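Local coordinates for aminotransferase (Psychrobacter arcticus 273-4, PDB 3IF2), which probably acts as a pyridoxal-phosphate-dependent aminotransferase, perhaps transferring amino groups between valine and pyruvate, at residues Asp144-Thr152 with His162-Pro173; Trp264-Leu274 with Gly285-Val293. All coordinates share one frame; numbering follows the deposited sequence. Where two conformers were deposited one is given.

Interaction 1: Asp144-Thr152 with His162-Pro173; sequences DKSILLPLT and HVEGQHFAAVLP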
loop_
_atom_site.group_PDB
_atom_site.type_symbol
_atom_site.label_atom_id
_atom_site.label_comp_id
_atom_site.label_asym_id
_atom_site.label_seq_id
_atom_site.Cartn_x
_atom_site.Cartn_y
_atom_site.Cartn_z
ATOM N N ASP A 144 20.998 3.938 17.227
ATOM C CA ASP A 144 20.231 4.546 16.122
ATOM C C ASP A 144 21.130 4.861 14.928
ATOM O O ASP A 144 22.259 5.319 15.101
ATOM C CB ASP A 144 19.523 5.850 16.559
ATOM C CG ASP A 144 18.248 5.607 17.355
ATOM O OD1 ASP A 144 17.775 4.448 17.465
ATOM O OD2 ASP A 144 17.691 6.609 17.845
ATOM N N LYS A 145 20.632 4.581 13.728
ATOM C CA LYS A 145 21.323 4.932 12.492
ATOM C C LYS A 145 20.399 5.774 11.620
ATOM O O LYS A 145 19.177 5.648 11.692
ATOM C CB LYS A 145 21.821 3.708 11.732
ATOM C CG LYS A 145 22.768 2.843 12.518
ATOM C CD LYS A 145 23.600 1.943 11.623
ATOM C CE LYS A 145 24.470 1.044 12.473
ATOM N NZ LYS A 145 25.470 0.305 11.683
ATOM N N SER A 146 21.001 6.618 10.788
ATOM C CA SER A 146 20.279 7.542 9.922
ATOM C C SER A 146 20.497 7.273 8.450
ATOM O O SER A 146 21.481 6.627 8.071
ATOM C CB SER A 146 20.732 8.973 10.237
ATOM O OG SER A 146 20.223 9.364 11.484
ATOM N N ILE A 147 19.560 7.777 7.638
ATOM C CA ILE A 147 19.645 7.747 6.171
ATOM C C ILE A 147 20.351 9.068 5.833
ATOM O O ILE A 147 19.855 10.134 6.190
ATOM C CB ILE A 147 18.251 7.691 5.513
ATOM C CG1 ILE A 147 17.424 6.492 6.042
ATOM C CG2 ILE A 147 18.371 7.635 4.004
ATOM C CD1 ILE A 147 18.065 5.093 5.891
ATOM N N LEU A 148 21.524 8.996 5.199
ATOM C CA LEU A 148 22.304 10.191 4.846
ATOM C C LEU A 148 21.792 10.796 3.539
ATOM O O LEU A 148 21.780 10.121 2.516
ATOM C CB LEU A 148 23.808 9.875 4.735
ATOM C CG LEU A 148 24.792 10.986 4.308
ATOM C CD1 LEU A 148 24.637 12.249 5.131
ATOM C CD2 LEU A 148 26.215 10.496 4.403
ATOM N N LEU A 149 21.350 12.058 3.597
ATOM C CA LEU A 149 20.932 12.824 2.435
ATOM C C LEU A 149 22.170 13.663 2.142
ATOM O O LEU A 149 22.469 14.580 2.895
ATOM C CB LEU A 149 19.704 13.689 2.744
ATOM C CG LEU A 149 18.449 12.998 3.294
ATOM C CD1 LEU A 149 17.311 14.001 3.386
ATOM C CD2 LEU A 149 18.034 11.809 2.448
ATOM N N PRO A 150 22.920 13.345 1.069
ATOM C CA PRO A 150 24.163 14.053 0.782
ATOM C C PRO A 150 24.018 15.514 0.346
ATOM O O PRO A 150 25.017 16.245 0.315
ATOM C CB PRO A 150 24.788 13.202 -0.322
ATOM C CG PRO A 150 23.667 12.698 -1.056
ATOM C CD PRO A 150 22.555 12.475 -0.063
ATOM N N LEU A 151 22.805 15.928 0.004
ATOM C CA LEU A 151 22.520 17.312 -0.333
ATOM C C LEU A 151 21.028 17.598 -0.140
ATOM O O LEU A 151 20.191 16.808 -0.550
ATOM C CB LEU A 151 22.972 17.611 -1.777
ATOM C CG LEU A 151 22.686 18.982 -2.410
ATOM C CD1 LEU A 151 23.685 19.302 -3.496
ATOM C CD2 LEU A 151 21.288 19.050 -2.971
ATOM N N THR A 152 20.728 18.706 0.533
ATOM C CA THR A 152 19.371 19.210 0.715
ATOM C C THR A 152 19.363 20.574 -0.012
ATOM O O THR A 152 20.430 21.148 -0.227
ATOM C CB THR A 152 18.994 19.324 2.200
ATOM O OG1 THR A 152 19.982 20.097 2.887
ATOM C CG2 THR A 152 18.931 17.951 2.833
ATOM N N HIS A 162 9.786 7.236 9.058
ATOM C CA HIS A 162 10.310 6.385 10.139
ATOM C C HIS A 162 9.221 6.020 11.153
ATOM O O HIS A 162 8.363 6.836 11.462
ATOM C CB HIS A 162 11.551 6.976 10.800
ATOM C CG HIS A 162 12.764 6.895 9.929
ATOM N ND1 HIS A 162 13.335 8.001 9.329
ATOM C CD2 HIS A 162 13.489 5.826 9.523
ATOM C CE1 HIS A 162 14.380 7.614 8.618
ATOM N NE2 HIS A 162 14.495 6.298 8.717
ATOM N N VAL A 163 9.232 4.769 11.596
ATOM C CA VAL A 163 8.240 4.247 12.538
ATOM C C VAL A 163 8.394 4.834 13.965
ATOM O O VAL A 163 7.387 5.052 14.634
ATOM C CB VAL A 163 8.248 2.700 12.533
ATOM C CG1 VAL A 163 7.330 2.170 13.575
ATOM C CG2 VAL A 163 7.810 2.183 11.169
ATOM N N GLU A 164 9.628 5.084 14.408
ATOM C CA GLU A 164 9.911 5.706 15.718
ATOM C C GLU A 164 10.911 6.843 15.528
ATOM O O GLU A 164 11.962 6.633 14.962
ATOM C CB GLU A 164 10.437 4.678 16.750
ATOM C CG GLU A 164 10.859 5.330 18.121
ATOM C CD GLU A 164 10.826 4.399 19.373
ATOM O OE1 GLU A 164 10.491 3.200 19.271
ATOM O OE2 GLU A 164 11.127 4.890 20.493
ATOM N N GLY A 165 10.587 8.034 16.021
ATOM C CA GLY A 165 11.465 9.199 15.909
ATOM C C GLY A 165 11.647 9.664 14.477
ATOM O O GLY A 165 10.727 9.549 13.658
ATOM N N GLN A 166 12.833 10.192 14.191
ATOM C CA GLN A 166 13.227 10.669 12.849
ATOM C C GLN A 166 14.733 10.458 12.717
ATOM O O GLN A 166 15.484 10.892 13.568
ATOM C CB GLN A 166 12.872 12.138 12.668
ATOM C CG GLN A 166 12.947 12.596 11.220
ATOM C CD GLN A 166 12.800 14.092 11.070
ATOM O OE1 GLN A 166 13.518 14.868 11.724
ATOM N NE2 GLN A 166 11.897 14.512 10.179
ATOM N N HIS A 167 15.152 9.820 11.635
ATOM C CA HIS A 167 16.525 9.358 11.452
ATOM C C HIS A 167 17.114 9.748 10.100
ATOM O O HIS A 167 17.349 8.905 9.228
ATOM C CB HIS A 167 16.547 7.835 11.670
ATOM C CG HIS A 167 15.930 7.421 12.969
ATOM N ND1 HIS A 167 16.586 7.533 14.175
ATOM C CD2 HIS A 167 14.684 6.980 13.259
ATOM C CE1 HIS A 167 15.781 7.142 15.148
ATOM N NE2 HIS A 167 14.624 6.799 14.618
ATOM N N PHE A 168 17.310 11.052 9.929
ATOM C CA PHE A 168 17.972 11.614 8.750
ATOM C C PHE A 168 19.178 12.427 9.194
ATOM O O PHE A 168 19.115 13.108 10.205
ATOM C CB PHE A 168 17.018 12.504 7.967
ATOM C CG PHE A 168 15.929 11.749 7.264
ATOM C CD1 PHE A 168 16.243 10.935 6.164
ATOM C CD2 PHE A 168 14.586 11.858 7.663
ATOM C CE1 PHE A 168 15.249 10.223 5.487
ATOM C CE2 PHE A 168 13.584 11.157 6.985
ATOM C CZ PHE A 168 13.925 10.333 5.895
ATOM N N ALA A 169 20.288 12.274 8.479
ATOM C CA ALA A 169 21.495 13.076 8.658
ATOM C C ALA A 169 21.560 13.804 7.322
ATOM O O ALA A 169 21.738 13.171 6.286
ATOM C CB ALA A 169 22.701 12.206 8.855
ATOM N N ALA A 170 21.362 15.115 7.337
ATOM C CA ALA A 170 21.329 15.910 6.116
ATOM C C ALA A 170 22.575 16.777 6.022
ATOM O O ALA A 170 23.010 17.329 7.031
ATOM C CB ALA A 170 20.111 16.754 6.131
ATOM N N VAL A 171 23.166 16.865 4.828
ATOM C CA VAL A 171 24.335 17.717 4.573
ATOM C C VAL A 171 23.851 18.946 3.800
ATOM O O VAL A 171 23.113 18.810 2.812
ATOM C CB VAL A 171 25.439 16.978 3.798
ATOM C CG1 VAL A 171 26.646 17.915 3.541
ATOM C CG2 VAL A 171 25.866 15.745 4.570
ATOM N N LEU A 172 24.236 20.136 4.262
ATOM C CA LEU A 172 23.834 21.386 3.608
ATOM C C LEU A 172 24.583 21.573 2.283
ATOM O O LEU A 172 25.700 21.068 2.121
ATOM C CB LEU A 172 24.056 22.596 4.515
ATOM C CG LEU A 172 23.337 22.596 5.878
ATOM C CD1 LEU A 172 23.204 24.028 6.345
ATOM C CD2 LEU A 172 21.951 21.970 5.856
ATOM N N PRO A 173 23.978 22.314 1.335
ATOM C CA PRO A 173 24.625 22.466 0.037
ATOM C C PRO A 173 25.559 23.661 -0.135
ATOM O O PRO A 173 25.464 24.629 0.635
ATOM C CB PRO A 173 23.424 22.732 -0.873
ATOM C CG PRO A 173 22.514 23.575 -0.010
ATOM C CD PRO A 173 22.693 23.051 1.391
HETATM O O HOH W 1 21.035 12.301 12.488
HETATM O O HOH W 2 25.766 18.795 0.561
#
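His167 lies against Asp144 and Lys145 at the start of this parallel strand pair. Its CB packs on the carbonyl oxygen of Lys145. Its CG is anti to the carbonyl carbon (chi1 -53°), and the ring extends to the Asp144 carboxylate. There the edge atom His167 CE1 is 3.3 Å from Asp144 OD2, with the two planes 78° apart. His167 NE2 donates to Glu164 O at 2.7 Å, which ties the ring to its own loop. With an alanine in place of His167, Glu164 O would probably lose this donor and a gap would open beside Asp144. The backbone of His167 starts the pairing: Ile147 N donates to His167 O at 2.9 Å. Ala169 and Leu149 carry it on, and Val171 N ends the regular run on Leu149 O at 3.1 Å.

Val171 and Thr152 make up the other end. Val171 CG2 meets Leu148 CD1 at 3.7 Å, while its CB sits by Pro150 O. Val171 O receives two weak bonds from Thr152, one from N and one from OG1. The methyl CG2 of Thr152 touches Ala170 CB at 3.7 Å. Water 2 lies within hydrogen-bonding reach of Pro150 O and Leu172 O, between the two segments just past the strands.

Strand 168-170 pairs with strand 142-149, which also pairs in parallel with strand 207-213 of the large mixed sheet, the core of the cofactor-binding domain as in fold-type I aminotransferases. Leu148 and Val171 pack on Leu196 of helix 193-197. Ile147 turns to the other face of the sheet and touches Phe123 of helix 115-125.

Interaction 2: Trp264-Leu274 with Gly285-Val293; sequences WDNNTILCFSL and GIIVADAKV. With PLP (pyridoxal-5'-phosphate), chain C.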
loop_
_atom_site.group_PDB
_atom_site.type_symbol
_atom_site.label_atom_id
_atom_site.label_comp_id
_atom_site.label_asym_id
_atom_site.label_seq_id
_atom_site.Cartn_x
_atom_site.Cartn_y
_atom_site.Cartn_z
ATOM N N TRP A 264 24.106 1.194 -12.100
ATOM C CA TRP A 264 23.696 0.235 -11.093
ATOM C C TRP A 264 24.760 -0.842 -10.842
ATOM O O TRP A 264 25.581 -1.162 -11.716
ATOM C CB TRP A 264 22.388 -0.442 -11.534
ATOM C CG TRP A 264 21.817 -1.391 -10.508
ATOM C CD1 TRP A 264 21.008 -1.083 -9.462
ATOM C CD2 TRP A 264 22.076 -2.790 -10.414
ATOM N NE1 TRP A 264 20.724 -2.211 -8.735
ATOM C CE2 TRP A 264 21.375 -3.273 -9.300
ATOM C CE3 TRP A 264 22.847 -3.683 -11.161
ATOM C CZ2 TRP A 264 21.422 -4.618 -8.914
ATOM C CZ3 TRP A 264 22.878 -5.020 -10.783
ATOM C CH2 TRP A 264 22.172 -5.471 -9.677
ATOM N N ASP A 265 24.741 -1.349 -9.607
ATOM C CA ASP A 265 25.524 -2.505 -9.154
ATOM C C ASP A 265 24.821 -3.082 -7.902
ATOM O O ASP A 265 23.802 -2.517 -7.466
ATOM C CB ASP A 265 27.009 -2.162 -8.936
ATOM C CG ASP A 265 27.264 -1.191 -7.776
ATOM O OD1 ASP A 265 26.396 -0.977 -6.881
ATOM O OD2 ASP A 265 28.391 -0.643 -7.763
ATOM N N ASN A 266 25.359 -4.149 -7.307
ATOM C CA ASN A 266 24.720 -4.772 -6.123
ATOM C C ASN A 266 24.668 -3.931 -4.841
ATOM O O ASN A 266 23.942 -4.291 -3.926
ATOM C CB ASN A 266 25.261 -6.179 -5.847
ATOM C CG ASN A 266 24.931 -7.139 -6.975
ATOM O OD1 ASN A 266 25.644 -7.195 -7.971
ATOM N ND2 ASN A 266 23.845 -7.893 -6.830
ATOM N N ASN A 267 25.414 -2.828 -4.773
ATOM C CA ASN A 267 25.328 -1.915 -3.644
ATOM C C ASN A 267 24.440 -0.676 -3.971
ATOM O O ASN A 267 24.463 0.321 -3.237
ATOM C CB ASN A 267 26.742 -1.510 -3.180
ATOM C CG ASN A 267 26.779 -1.125 -1.719
ATOM O OD1 ASN A 267 26.271 -1.854 -0.866
ATOM N ND2 ASN A 267 27.370 0.021 -1.419
ATOM N N THR A 268 23.651 -0.741 -5.052
ATOM C CA THR A 268 22.760 0.348 -5.446
ATOM C C THR A 268 21.304 -0.139 -5.371
ATOM O O THR A 268 21.005 -1.280 -5.754
ATOM C CB THR A 268 23.086 0.839 -6.880
ATOM O OG1 THR A 268 24.497 1.080 -7.006
ATOM C CG2 THR A 268 22.317 2.116 -7.220
ATOM N N ILE A 269 20.423 0.716 -4.851
ATOM C CA ILE A 269 18.973 0.446 -4.782
ATOM C C ILE A 269 18.344 1.555 -5.643
ATOM O O ILE A 269 18.310 2.703 -5.226
ATOM C CB ILE A 269 18.448 0.444 -3.319
ATOM C CG1 ILE A 269 19.201 -0.611 -2.468
ATOM C CG2 ILE A 269 16.931 0.160 -3.256
ATOM C CD1 ILE A 269 18.918 -0.553 -0.954
ATOM N N LEU A 270 17.941 1.217 -6.876
ATOM C CA LEU A 270 17.314 2.167 -7.823
ATOM C C LEU A 270 15.809 2.073 -7.719
ATOM O O LEU A 270 15.251 0.994 -7.924
ATOM C CB LEU A 270 17.709 1.878 -9.280
ATOM C CG LEU A 270 19.049 2.278 -9.860
ATOM C CD1 LEU A 270 19.086 1.835 -11.305
ATOM C CD2 LEU A 270 19.225 3.783 -9.771
ATOM N N CYS A 271 15.161 3.190 -7.410
ATOM C CA CYS A 271 13.704 3.260 -7.303
ATOM C C CYS A 271 13.158 4.005 -8.514
ATOM O O CYS A 271 13.662 5.089 -8.864
ATOM C CB CYS A 271 13.290 3.988 -6.038
ATOM S SG CYS A 271 13.871 3.210 -4.511
ATOM N N PHE A 272 12.177 3.390 -9.185
ATOM C CA PHE A 272 11.460 4.000 -10.308
ATOM C C PHE A 272 9.988 4.040 -9.938
ATOM O O PHE A 272 9.564 3.465 -8.927
ATOM C CB PHE A 272 11.627 3.219 -11.607
ATOM C CG PHE A 272 13.046 2.897 -11.954
ATOM C CD1 PHE A 272 13.663 1.776 -11.399
ATOM C CD2 PHE A 272 13.765 3.697 -12.855
ATOM C CE1 PHE A 272 14.975 1.459 -11.717
ATOM C CE2 PHE A 272 15.081 3.386 -13.189
ATOM C CZ PHE A 272 15.690 2.259 -12.623
ATOM N N SER A 273 9.215 4.730 -10.760
ATOM C CA SER A 273 7.779 4.866 -10.558
ATOM C C SER A 273 7.069 5.060 -11.893
ATOM O O SER A 273 7.682 5.551 -12.851
ATOM C CB SER A 273 7.513 6.075 -9.675
ATOM O OG SER A 273 6.155 6.205 -9.349
ATOM N N LEU A 274 5.798 4.641 -11.935
ATOM C CA LEU A 274 4.902 4.881 -13.078
ATOM C C LEU A 274 4.065 6.159 -12.870
ATOM O O LEU A 274 3.289 6.543 -13.748
ATOM C CB LEU A 274 3.973 3.684 -13.319
ATOM C CG LEU A 274 4.577 2.331 -13.696
ATOM C CD1 LEU A 274 3.432 1.316 -14.004
ATOM C CD2 LEU A 274 5.513 2.489 -14.878
ATOM N N GLY A 285 5.370 1.457 -7.792
ATOM C CA GLY A 285 6.787 1.744 -7.565
ATOM C C GLY A 285 7.583 0.526 -8.023
ATOM O O GLY A 285 7.089 -0.594 -7.921
ATOM N N ILE A 286 8.798 0.745 -8.522
ATOM C CA ILE A 286 9.672 -0.319 -9.006
ATOM C C ILE A 286 11.007 -0.200 -8.271
ATOM O O ILE A 286 11.564 0.889 -8.243
ATOM C CB ILE A 286 9.957 -0.175 -10.529
ATOM C CG1 ILE A 286 8.656 -0.050 -11.358
ATOM C CG2 ILE A 286 10.845 -1.335 -11.035
ATOM C CD1 ILE A 286 8.871 0.381 -12.854
ATOM N N ILE A 287 11.521 -1.303 -7.707
ATOM C CA ILE A 287 12.819 -1.328 -7.021
ATOM C C ILE A 287 13.749 -2.312 -7.742
ATOM O O ILE A 287 13.379 -3.462 -7.921
ATOM C CB ILE A 287 12.715 -1.760 -5.503
ATOM C CG1 ILE A 287 11.886 -0.770 -4.679
ATOM C CG2 ILE A 287 14.093 -1.823 -4.871
ATOM C CD1 ILE A 287 11.632 -1.199 -3.199
ATOM N N VAL A 288 14.929 -1.838 -8.163
ATOM C CA VAL A 288 15.998 -2.669 -8.730
ATOM C C VAL A 288 17.117 -2.712 -7.660
ATOM O O VAL A 288 17.656 -1.655 -7.281
ATOM C CB VAL A 288 16.511 -2.125 -10.059
ATOM C CG1 VAL A 288 17.728 -2.947 -10.550
ATOM C CG2 VAL A 288 15.360 -2.123 -11.092
ATOM N N ALA A 289 17.445 -3.923 -7.171
ATOM C CA ALA A 289 18.424 -4.085 -6.078
ATOM C C ALA A 289 18.995 -5.476 -5.979
ATOM O O ALA A 289 18.626 -6.357 -6.747
ATOM C CB ALA A 289 17.754 -3.724 -4.758
ATOM N N ASP A 290 19.896 -5.671 -5.023
ATOM C CA ASP A 290 20.440 -6.995 -4.714
ATOM C C ASP A 290 19.300 -7.872 -4.208
ATOM O O ASP A 290 18.378 -7.362 -3.549
ATOM C CB ASP A 290 21.498 -6.920 -3.592
ATOM C CG ASP A 290 22.228 -8.252 -3.368
ATOM O OD1 ASP A 290 23.045 -8.616 -4.240
ATOM O OD2 ASP A 290 22.010 -8.909 -2.318
ATOM N N ALA A 291 19.387 -9.174 -4.493
ATOM C CA ALA A 291 18.392 -10.176 -4.055
ATOM C C ALA A 291 17.996 -10.023 -2.576
ATOM O O ALA A 291 16.808 -10.073 -2.234
ATOM C CB ALA A 291 18.915 -11.602 -4.306
ATOM N N LYS A 292 19.004 -9.784 -1.733
ATOM C CA LYS A 292 18.829 -9.598 -0.285
ATOM C C LYS A 292 17.807 -8.492 0.023
ATOM O O LYS A 292 16.920 -8.666 0.875
ATOM C CB LYS A 292 20.198 -9.322 0.375
ATOM C CG LYS A 292 20.197 -9.200 1.892
ATOM C CD LYS A 292 21.599 -9.367 2.473
ATOM C CE LYS A 292 21.611 -9.048 3.958
ATOM N NZ LYS A 292 20.661 -9.915 4.681
ATOM N N VAL A 293 17.920 -7.362 -0.686
ATOM C CA VAL A 293 16.992 -6.223 -0.516
ATOM C C VAL A 293 15.573 -6.561 -1.051
ATOM O O VAL A 293 14.579 -6.237 -0.399
ATOM C CB VAL A 293 17.518 -4.944 -1.206
ATOM C CG1 VAL A 293 16.486 -3.819 -1.156
ATOM C CG2 VAL A 293 18.823 -4.499 -0.574
HETATM N N1 PLP C . 10.159 10.703 -5.551
HETATM C C2 PLP C . 10.052 12.053 -5.809
HETATM C C2A PLP C . 11.316 12.819 -6.034
HETATM C C3 PLP C . 8.775 12.657 -5.869
HETATM O O3 PLP C . 8.622 13.993 -6.127
HETATM C C4 PLP C . 7.616 11.879 -5.637
HETATM C C4A PLP C . 6.303 12.628 -5.441
HETATM O O4A PLP C . 5.268 12.288 -6.028
HETATM C C5 PLP C . 7.760 10.478 -5.366
HETATM C C6 PLP C . 9.055 9.926 -5.333
HETATM C C5A PLP C . 6.571 9.546 -5.057
HETATM O O4P PLP C . 5.973 8.983 -6.206
HETATM P P PLP C . 4.943 7.759 -6.083
HETATM O O1P PLP C . 4.625 7.171 -4.729
HETATM O O2P PLP C . 5.625 6.723 -6.911
HETATM O O3P PLP C . 3.688 8.254 -6.683
#
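Val288 places its two methyls on two different aromatic rings. CG1, anti to the backbone N (chi1 174°), lies over one face of the Trp264 indole in a CH-pi contact. Val288 CG1 is 3.9 Å from the centroid of the five-membered ring of Trp264. The opposite face of the indole is met by Asn266 N. Trp264 NE1 also makes a weak bond to Val288 O. Val288 CG2 approaches the Phe272 ring obliquely, 3.7 Å from Phe272 CE1. Phe272 CB in turn packs on Ile286 CB. Leu270, Phe272, Ile286 and Val288 share one face of the antiparallel hairpin.

The isoleucines Ile269 and Ile287 lie side by side and point the same way, with their CG2 atoms 3.8 Å apart. Ile269 CD1 meets Val293 CG2 tip to tip at 4.0 Å, joining the strand to the first turn of the following helix. Asn266 and Asp290 cross at about a right angle. Asn266 ND2 donates to the anti lone pair of Asp290 OD1 at 2.8 Å. The second oxygen, OD2, caps the helix by accepting from Lys292 N, so the N-cap aspartate is used on both oxygens.

The backbones are joined by two hydrogen-bonded pairs, Leu270 with Val288 and Phe272 with Ile286. At the far end, in the cofactor phosphate site, Ser273 OG, anti to its own N, donates to the phosphate oxygen O2P of the cofactor at 2.5 Å.

The hairpin of strands 268-273 and 285-288 is part of the large mixed sheet. Strand 268-273 is flanked by strands 285-288 and 242-245. Phe88, Leu92 and Phe96 of helix 86-100 cover the Ile286 and Val288 face. Helix 115-125 covers the other, with Leu122 on Ile269 and Cys271, and Ala118 on Ile287.

Overall arrangement
Interactions 1 and 2 belong to the same mixed sheet but do not touch. Their centres are 20 Å apart and their nearest atoms about 9 Å. Strands 207-213 and 242-245 lie between them in the pairing order. Helix 115-125 packs against both, through Phe123 on interaction 1 and Leu122 on interaction 2. Interaction 2 reaches the cofactor directly, through Ser273. Ser275, Arg283, Lys276, Asp245 and Asn217 also bond to pyridoxal phosphate, as does Tyr79 of the second subunit. Interaction 1 is further off: the Leu149 side chain is about 11 Å from the cofactor and about 8 Å from that of the cofactor-binding Tyr155.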